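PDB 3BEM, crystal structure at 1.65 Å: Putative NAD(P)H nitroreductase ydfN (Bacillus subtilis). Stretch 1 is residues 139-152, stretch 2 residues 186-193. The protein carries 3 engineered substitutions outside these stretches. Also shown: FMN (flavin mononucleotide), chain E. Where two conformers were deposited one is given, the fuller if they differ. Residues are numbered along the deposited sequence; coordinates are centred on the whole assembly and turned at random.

Stretch 1, residues 139-152: KRDEAIRNASLSAM
Stretch 2, residues 186-193: FEVVMMIT

Residues 139-152 form one continuous stretch of helix, part of a longer helix that extends at both ends. Residues 186-193 form a strand that runs on past Thr193. The two run in nearly the same direction, with a signed crossing angle of -22° and a closest approach of 8.5 Å between axes. The register is set by two CA pairs: Ala143 CA lies 6.6 Å from Glu187 CA, and Ile144 CA lies 5.6 Å from Val189 CA. Together the stretches bury 393 Å² against each other.

The helix backbone is regular, with phi/psi near -65/-42 and i to i+4 hydrogen bonds from Ala143 N to Lys139 O (3.1 Å) through Met152 N to Ser148 O (3.1 Å). The strand is extended except at Val189, where phi/psi is -78/-39. Val189 and Met190 both point CB toward the helix, so the usual alternation is interrupted there. Glu187 and Ile192 also point toward it, while Phe186 points away.

The helix presents a smooth stripe of small residues. Ala143, Ala147 and Ala151 all point toward the strand, and their methyls leave room for the larger strand side chains. Val189 is the central bump. Its chi1 is t, and both methyls rest on the same helix face, CG2 over Ala143 and Ala147, CG1 over Ile144 and Ser148. Val189 CG2 lies 3.7 Å from Ala147 CB and also 3.7 Å from Ala143 O. Val189 CG1 lies 3.4 Å from Ser148 OG and 4.3 Å from Ile144 CG2. The hollow that receives Val189 is thus lined by Ala143, Ile144, Ala147 and Ser148.

Ser148, chi1 m, turns its hydroxyl back to its own helix, donating from Ser148 OG to Ile144 O at 2.8 Å. This satisfies the polar atom in a buried place and lets the small side chain pack against apolar neighbours.

Further along, selenomethionine Met190 (chi p, t, p) brings CE to 3.6 Å from Ser148 OG and 3.8 Å from Ala151 CB. Ile192, chi m, t, extends CD1 to 4.0 Å from the same Ala151 CB. The small alanine methyl therefore meets two long side chains, and Ala151 has the largest covered area on the helix.

At the other end the contact becomes polar. The CA-to-CB bond of Arg140 points sideways to the strand, but its extended t, t, t chain carries the guanidinium to Glu187. Glu187, chi1 t and chi2 p, meets the edge of that group with both carboxylate oxygens. Arg140 NE donates to Glu187 OE1 at 2.9 Å, and Arg140 NH2 to Glu187 OE2 at 2.9 Å, making a two-point salt bridge. Both residues are partly exposed, which suits their charge. The Glu187 stem is apolar: Glu187 CB packs 4.2 Å from Ala143 CB, and Glu187 CG lies 4.1 Å from Ile144 CG1. Ile144 is m, t.

Arg145 and Leu149 point away from the strand. Arg145 pairs with Glu142, Arg145 NH2 to Glu142 OE2 at 2.8 Å, and Leu149 CD1 reaches FMN C8M at 3.4 Å. The helix thus packs on the strand while also contacting the flavin.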

# COMPACT_ATOMS: atom_id res chain seq x y z
N LYS B 139 -0.21 -14.95 7.93
CA LYS B 139 0.49 -15.16 6.67
C LYS B 139 -0.26 -14.54 5.51
O LYS B 139 0.33 -13.94 4.63
CB LYS B 139 0.69 -16.66 6.39
CG LYS B 139 1.68 -17.36 7.34
CD LYS B 139 1.68 -18.84 7.09
CE LYS B 139 2.46 -19.57 8.14
NZ LYS B 139 2.39 -21.05 7.86
N ARG B 140 -1.59 -14.69 5.52
CA ARG B 140 -2.41 -14.11 4.47
C ARG B 140 -2.53 -12.59 4.62
O ARG B 140 -2.50 -11.87 3.61
CB ARG B 140 -3.79 -14.79 4.48
CG ARG B 140 -4.71 -14.31 3.40
CD ARG B 140 -5.93 -15.22 3.26
NE ARG B 140 -6.75 -14.63 2.23
CZ ARG B 140 -7.66 -13.71 2.44
NH1 ARG B 140 -7.96 -13.32 3.66
NH2 ARG B 140 -8.28 -13.17 1.39
N ASP B 141 -2.70 -12.12 5.85
CA ASP B 141 -2.71 -10.68 6.12
C ASP B 141 -1.43 -10.03 5.56
O ASP B 141 -1.49 -8.94 4.97
CB ASP B 141 -2.72 -10.37 7.61
CG ASP B 141 -3.99 -10.73 8.32
OD1 ASP B 141 -4.99 -11.07 7.64
OD2 ASP B 141 -3.96 -10.65 9.59
N GLU B 142 -0.31 -10.71 5.77
CA GLU B 142 1.01 -10.23 5.35
C GLU B 142 1.12 -10.19 3.85
O GLU B 142 1.68 -9.23 3.28
CB GLU B 142 2.12 -11.10 5.97
CG GLU B 142 2.43 -10.65 7.38
CD GLU B 142 3.14 -9.29 7.42
OE1 GLU B 142 4.34 -9.21 7.13
OE2 GLU B 142 2.47 -8.29 7.72
N ALA B 143 0.54 -11.17 3.19
CA ALA B 143 0.47 -11.21 1.72
C ALA B 143 -0.26 -9.97 1.21
O ALA B 143 0.21 -9.30 0.29
CB ALA B 143 -0.25 -12.45 1.27
N ILE B 144 -1.42 -9.67 1.79
CA ILE B 144 -2.24 -8.53 1.39
C ILE B 144 -1.55 -7.22 1.70
O ILE B 144 -1.44 -6.34 0.85
CB ILE B 144 -3.63 -8.61 2.04
CG1 ILE B 144 -4.39 -9.84 1.53
CG2 ILE B 144 -4.42 -7.32 1.78
CD1 ILE B 144 -5.70 -10.10 2.31
N ARG B 145 -0.99 -7.11 2.91
CA ARG B 145 -0.38 -5.85 3.37
C ARG B 145 0.83 -5.49 2.54
O ARG B 145 0.95 -4.38 2.04
CB ARG B 145 -0.07 -5.95 4.84
CG ARG B 145 0.76 -4.82 5.40
CD ARG B 145 0.59 -4.71 6.98
NE ARG B 145 0.66 -6.04 7.57
CZ ARG B 145 -0.28 -6.59 8.33
NH1 ARG B 145 -1.34 -5.89 8.74
NH2 ARG B 145 -0.13 -7.83 8.71
N ASN B 146 1.75 -6.41 2.40
CA ASN B 146 2.99 -6.12 1.71
C ASN B 146 2.75 -5.90 0.21
O ASN B 146 3.35 -5.00 -0.42
CB ASN B 146 4.03 -7.16 1.99
CG ASN B 146 4.55 -7.07 3.40
OD1 ASN B 146 5.34 -6.19 3.71
ND2 ASN B 146 4.03 -7.95 4.29
N ALA B 147 1.86 -6.71 -0.42
CA ALA B 147 1.56 -6.54 -1.84
C ALA B 147 0.88 -5.18 -2.08
O ALA B 147 1.03 -4.56 -3.12
CB ALA B 147 0.70 -7.66 -2.43
N SER B 148 0.10 -4.70 -1.12
CA SER B 148 -0.61 -3.43 -1.30
C SER B 148 0.32 -2.23 -1.19
O SER B 148 0.17 -1.26 -1.93
CB SER B 148 -1.82 -3.35 -0.31
OG SER B 148 -2.80 -4.35 -0.58
N LEU B 149 1.28 -2.27 -0.26
CA LEU B 149 2.36 -1.28 -0.22
C LEU B 149 3.04 -1.24 -1.62
O LEU B 149 3.31 -0.17 -2.15
CB LEU B 149 3.38 -1.66 0.82
CG LEU B 149 2.97 -1.51 2.29
CD1 LEU B 149 4.05 -2.21 3.14
CD2 LEU B 149 2.82 -0.05 2.75
N SER B 150 3.38 -2.42 -2.14
CA SER B 150 4.06 -2.54 -3.43
C SER B 150 3.20 -1.93 -4.53
O SER B 150 3.69 -1.18 -5.38
CB SER B 150 4.33 -4.03 -3.70
OG SER B 150 5.10 -4.18 -4.86
N ALA B 151 1.90 -2.24 -4.50
CA ALA B 151 0.99 -1.77 -5.54
C ALA B 151 0.92 -0.25 -5.57
O ALA B 151 0.80 0.35 -6.63
CB ALA B 151 -0.38 -2.39 -5.30
N MSE B 152 0.91 0.40 -4.41
CA MSE B 152 0.87 1.85 -4.38
C MSE B 152 2.13 2.44 -5.01
O MSE B 152 2.08 3.42 -5.76
CB MSE B 152 0.69 2.35 -2.96
CG MSE B 152 0.55 3.83 -2.81
SE MSE B 152 -1.21 4.51 -3.35
CE MSE B 152 -0.84 5.20 -5.11
N PHE B 186 -0.18 -18.13 -3.54
CA PHE B 186 -0.31 -16.71 -3.84
C PHE B 186 -1.73 -16.25 -3.65
O PHE B 186 -2.64 -16.86 -4.20
CB PHE B 186 0.15 -16.43 -5.25
CG PHE B 186 1.59 -16.72 -5.47
CD1 PHE B 186 2.56 -15.85 -5.02
CD2 PHE B 186 1.97 -17.87 -6.10
CE1 PHE B 186 3.92 -16.15 -5.18
CE2 PHE B 186 3.30 -18.19 -6.28
CZ PHE B 186 4.28 -17.33 -5.83
N GLU B 187 -1.89 -15.20 -2.87
CA GLU B 187 -3.11 -14.44 -2.83
C GLU B 187 -3.16 -13.46 -4.00
O GLU B 187 -2.17 -12.78 -4.25
CB GLU B 187 -3.17 -13.72 -1.49
CG GLU B 187 -4.38 -12.90 -1.25
CD GLU B 187 -5.59 -13.68 -0.84
OE1 GLU B 187 -5.46 -14.87 -0.40
OE2 GLU B 187 -6.70 -13.10 -1.03
N VAL B 188 -4.29 -13.39 -4.72
CA VAL B 188 -4.48 -12.38 -5.73
C VAL B 188 -4.99 -11.10 -5.02
O VAL B 188 -6.17 -10.97 -4.68
CB VAL B 188 -5.42 -12.78 -6.87
CG1 VAL B 188 -5.41 -11.71 -7.96
CG2 VAL B 188 -5.04 -14.12 -7.48
N VAL B 189 -4.06 -10.22 -4.70
CA VAL B 189 -4.32 -9.08 -3.81
C VAL B 189 -5.07 -7.94 -4.53
O VAL B 189 -5.95 -7.35 -3.96
CB VAL B 189 -3.03 -8.61 -3.16
CG1 VAL B 189 -3.23 -7.26 -2.34
CG2 VAL B 189 -2.36 -9.79 -2.34
N MSE B 190 -4.72 -7.69 -5.77
CA MSE B 190 -5.41 -6.71 -6.59
C MSE B 190 -5.05 -6.88 -8.03
O MSE B 190 -4.13 -7.60 -8.37
CB MSE B 190 -5.15 -5.25 -6.12
CG MSE B 190 -3.95 -4.57 -6.34
SE MSE B 190 -4.24 -2.68 -5.58
CE MSE B 190 -3.75 -3.32 -3.86
N MSE B 191 -5.86 -6.23 -8.85
CA MSE B 191 -5.61 -6.11 -10.27
C MSE B 191 -5.32 -4.63 -10.54
O MSE B 191 -5.90 -3.75 -9.92
CB MSE B 191 -6.85 -6.62 -11.01
CG MSE B 191 -6.80 -6.52 -12.48
SE MSE B 191 -8.54 -7.21 -13.20
CE MSE B 191 -8.30 -8.98 -12.53
N ILE B 192 -4.40 -4.34 -11.45
CA ILE B 192 -4.15 -2.97 -11.87
C ILE B 192 -4.12 -2.93 -13.37
O ILE B 192 -3.29 -3.62 -13.98
CB ILE B 192 -2.80 -2.43 -11.35
CG1 ILE B 192 -2.75 -2.54 -9.80
CG2 ILE B 192 -2.60 -0.97 -11.80
CD1 ILE B 192 -1.36 -2.23 -9.19
N THR B 193 -4.99 -2.11 -13.95
CA THR B 193 -4.88 -1.82 -15.37
C THR B 193 -3.99 -0.62 -15.56
O THR B 193 -3.98 0.30 -14.74
CB THR B 193 -6.24 -1.59 -16.05
OG1 THR B 193 -7.08 -0.78 -15.24
CG2 THR B 193 -6.91 -2.90 -16.33
N1 FMN E . 11.14 -2.63 10.79
C2 FMN E . 11.38 -2.73 12.15
O2 FMN E . 12.44 -2.30 12.61
N3 FMN E . 10.43 -3.31 12.99
C4 FMN E . 9.24 -3.81 12.49
O4 FMN E . 8.37 -4.14 13.33
C4A FMN E . 9.01 -3.72 11.09
N5 FMN E . 7.84 -4.22 10.52
C5A FMN E . 7.60 -4.03 9.16
C6 FMN E . 6.39 -4.45 8.60
C7 FMN E . 6.11 -4.32 7.21
C7M FMN E . 4.67 -4.19 6.77
C8 FMN E . 7.08 -3.72 6.41
C8M FMN E . 6.63 -2.99 5.18
C9 FMN E . 8.29 -3.29 6.97
C9A FMN E . 8.59 -3.43 8.34
N10 FMN E . 9.79 -2.99 8.88
C10 FMN E . 9.97 -3.10 10.26
C1' FMN E . 10.93 -2.51 7.99
C2' FMN E . 11.49 -3.61 7.04
O2' FMN E . 12.39 -4.48 7.72
C3' FMN E . 12.19 -2.92 5.85
O3' FMN E . 11.17 -2.26 5.08
C4' FMN E . 13.09 -3.85 4.99
O4' FMN E . 14.13 -4.45 5.75
C5' FMN E . 13.84 -3.12 3.86
O5' FMN E . 14.52 -1.92 4.25
P FMN E . 14.32 -0.64 3.29
O1P FMN E . 15.03 0.51 3.82
O2P FMN E . 14.94 -0.90 2.02
O3P FMN E . 12.86 -0.45 3.32